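Local structure of hypothetical protein (Streptococcus pneumoniae, 2HIY) at residues L106-G111 and L136-G141. The protein is of unknown function, a conserved bacterial protein of the DUF1697 family built around two four-stranded antiparallel sheets. Residues are numbered along the deposited sequence; the frame is centred on the assembly and turned at random.
Sequences LFYTEG and LGIFWG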
loop_
_atom_site.group_PDB
_atom_site.type_symbol
_atom_site.label_atom_id
_atom_site.label_comp_id
_atom_site.label_asym_id
_atom_site.label_seq_id
_atom_site.Cartn_x
_atom_site.Cartn_y
_atom_site.Cartn_z
ATOM N N LEU D 106 5.075 -24.173 9.489
ATOM C CA LEU D 106 4.794 -24.402 8.069
ATOM C C LEU D 106 4.115 -25.767 7.957
ATOM O O LEU D 106 4.792 -26.796 7.984
ATOM C CB LEU D 106 6.101 -24.396 7.258
ATOM C CG LEU D 106 6.819 -23.043 7.102
ATOM C CD1 LEU D 106 7.345 -22.533 8.450
ATOM C CD2 LEU D 106 8.006 -23.206 6.166
ATOM N N PHE D 107 2.782 -25.771 7.874
ATOM C CA PHE D 107 2.050 -27.037 7.834
ATOM C C PHE D 107 2.179 -27.687 6.466
ATOM O O PHE D 107 1.955 -27.047 5.422
ATOM C CB PHE D 107 0.564 -26.819 8.062
ATOM C CG PHE D 107 0.173 -26.559 9.496
ATOM C CD1 PHE D 107 -0.116 -27.618 10.363
ATOM C CD2 PHE D 107 -0.006 -25.239 9.986
ATOM C CE1 PHE D 107 -0.531 -27.376 11.705
ATOM C CE2 PHE D 107 -0.428 -25.003 11.305
ATOM C CZ PHE D 107 -0.677 -26.076 12.150
ATOM N N TYR D 108 2.536 -28.969 6.455
ATOM C CA TYR D 108 2.523 -29.724 5.223
ATOM C C TYR D 108 1.102 -29.837 4.687
ATOM O O TYR D 108 0.142 -29.758 5.426
ATOM C CB TYR D 108 3.112 -31.107 5.466
ATOM C CG TYR D 108 4.561 -31.107 5.947
ATOM C CD1 TYR D 108 5.501 -30.193 5.450
ATOM C CD2 TYR D 108 4.996 -32.083 6.863
ATOM C CE1 TYR D 108 6.857 -30.232 5.899
ATOM C CE2 TYR D 108 6.324 -32.125 7.295
ATOM C CZ TYR D 108 7.231 -31.224 6.795
ATOM O OH TYR D 108 8.556 -31.315 7.227
ATOM N N THR D 109 0.965 -30.033 3.383
ATOM C CA THR D 109 -0.338 -30.209 2.745
ATOM C C THR D 109 -0.480 -31.629 2.196
ATOM O O THR D 109 0.484 -32.362 2.037
ATOM C CB THR D 109 -0.501 -29.230 1.592
ATOM O OG1 THR D 109 0.587 -29.403 0.670
ATOM C CG2 THR D 109 -0.551 -27.772 2.085
ATOM N N GLU D 110 -1.714 -31.990 1.876
ATOM C CA GLU D 110 -1.985 -33.309 1.340
ATOM C C GLU D 110 -1.287 -33.509 0.004
ATOM O O GLU D 110 -1.356 -32.649 -0.878
ATOM C CB GLU D 110 -3.500 -33.482 1.190
ATOM C CG GLU D 110 -4.164 -33.665 2.533
ATOM C CD GLU D 110 -3.667 -34.916 3.252
ATOM O OE1 GLU D 110 -3.622 -35.996 2.622
ATOM O OE2 GLU D 110 -3.279 -34.818 4.443
ATOM N N GLY D 111 -0.556 -34.613 -0.114
ATOM C CA GLY D 111 0.115 -34.909 -1.371
ATOM C C GLY D 111 1.518 -34.352 -1.472
ATOM O O GLY D 111 2.227 -34.635 -2.442
ATOM N N LEU D 136 3.946 -32.817 11.334
ATOM C CA LEU D 136 2.922 -32.146 10.541
ATOM C C LEU D 136 3.455 -30.958 9.763
ATOM O O LEU D 136 2.743 -30.363 8.992
ATOM C CB LEU D 136 1.806 -31.634 11.434
ATOM C CG LEU D 136 0.983 -32.728 12.129
ATOM C CD1 LEU D 136 0.047 -32.103 13.181
ATOM C CD2 LEU D 136 0.203 -33.521 11.085
ATOM N N GLY D 137 4.705 -30.598 10.007
ATOM C CA GLY D 137 5.245 -29.427 9.362
ATOM C C GLY D 137 6.529 -29.013 10.038
ATOM O O GLY D 137 7.111 -29.760 10.818
ATOM N N ILE D 138 6.921 -27.780 9.733
ATOM C CA ILE D 138 8.237 -27.264 10.163
ATOM C C ILE D 138 8.035 -26.154 11.182
ATOM O O ILE D 138 7.321 -25.181 10.906
ATOM C CB ILE D 138 9.026 -26.675 8.968
ATOM C CG1 ILE D 138 9.107 -27.712 7.850
ATOM C CG2 ILE D 138 10.439 -26.248 9.411
ATOM C CD1 ILE D 138 9.740 -27.186 6.564
ATOM N N PHE D 139 8.616 -26.295 12.381
ATOM C CA PHE D 139 8.707 -25.179 13.312
ATOM C C PHE D 139 9.854 -24.279 12.879
ATOM O O PHE D 139 10.952 -24.781 12.644
ATOM C CB PHE D 139 9.064 -25.683 14.722
ATOM C CG PHE D 139 8.122 -26.721 15.301
ATOM C CD1 PHE D 139 7.043 -26.314 16.079
ATOM C CD2 PHE D 139 8.351 -28.102 15.130
ATOM C CE1 PHE D 139 6.189 -27.259 16.665
ATOM C CE2 PHE D 139 7.503 -29.038 15.693
ATOM C CZ PHE D 139 6.426 -28.608 16.486
ATOM N N TRP D 140 9.651 -22.967 12.815
ATOM C CA TRP D 140 10.732 -22.097 12.326
ATOM C C TRP D 140 10.702 -20.798 13.076
ATOM O O TRP D 140 9.740 -19.998 12.975
ATOM C CB TRP D 140 10.574 -21.897 10.827
ATOM C CG TRP D 140 11.766 -21.432 10.078
ATOM C CD1 TRP D 140 12.817 -20.642 10.501
ATOM C CD2 TRP D 140 12.037 -21.745 8.713
ATOM N NE1 TRP D 140 13.733 -20.443 9.473
ATOM C CE2 TRP D 140 13.268 -21.119 8.364
ATOM C CE3 TRP D 140 11.360 -22.499 7.737
ATOM C CZ2 TRP D 140 13.827 -21.228 7.074
ATOM C CZ3 TRP D 140 11.914 -22.608 6.458
ATOM C CH2 TRP D 140 13.141 -21.976 6.148
ATOM N N GLY D 141 11.729 -20.583 13.902
ATOM C CA GLY D 141 11.804 -19.419 14.786
ATOM C C GLY D 141 12.874 -18.484 14.268
ATOM O O GLY D 141 13.924 -18.922 13.796
HETATM O O HOH W 1 0.071 -30.586 8.148
#
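The ring of Tyr-108 lies with one face against the backbone of Gly-137: CA of Gly-137 sits 3.5 Å from the ring centroid, 9° off the normal, a CH-pi contact. On its side facing Leu-106, Gly-137 has no space for a CB, consistent with its CA standing 3.0 Å from O of Leu-106. Tyr-108 CG stands beside its backbone N (chi1 -61°), which swings the ring back across the partner strand until OH comes 3.7 Å from CG1 of Ile-138. The water that bridges Leu-136 O and Tyr-108 O lies at the edge of the Phe-107 ring, in its plane. The Trp-140 ring is met obliquely by Leu-106, whose CD2 comes 3.8 Å from CE3 of Trp-140; NE1 is hydrogen-bonded to OE1 of Glu-129, on strand 129-133.

The strands 102-108 and 137-142 that carry these rings run antiparallel as the central pair of their sheet, whose topology is consistent with a ferredoxin-like fold. Phe-107 lies on the face opposite Leu-106 and Ile-138. These last two form a hydrogen-bonded pair: N of Leu-106 gives a nearly straight bond (169°) to O of Ile-138, in the carbonyl plane, while the return bond reaches O of Leu-106 from above its plane.

Further along, N of Tyr-108 bonds to O of Leu-136 at 2.9 Å. That oxygen is thus gripped twice, by the amide and by the water, which, as donor to both, joins two carbonyls that cannot bond to each other.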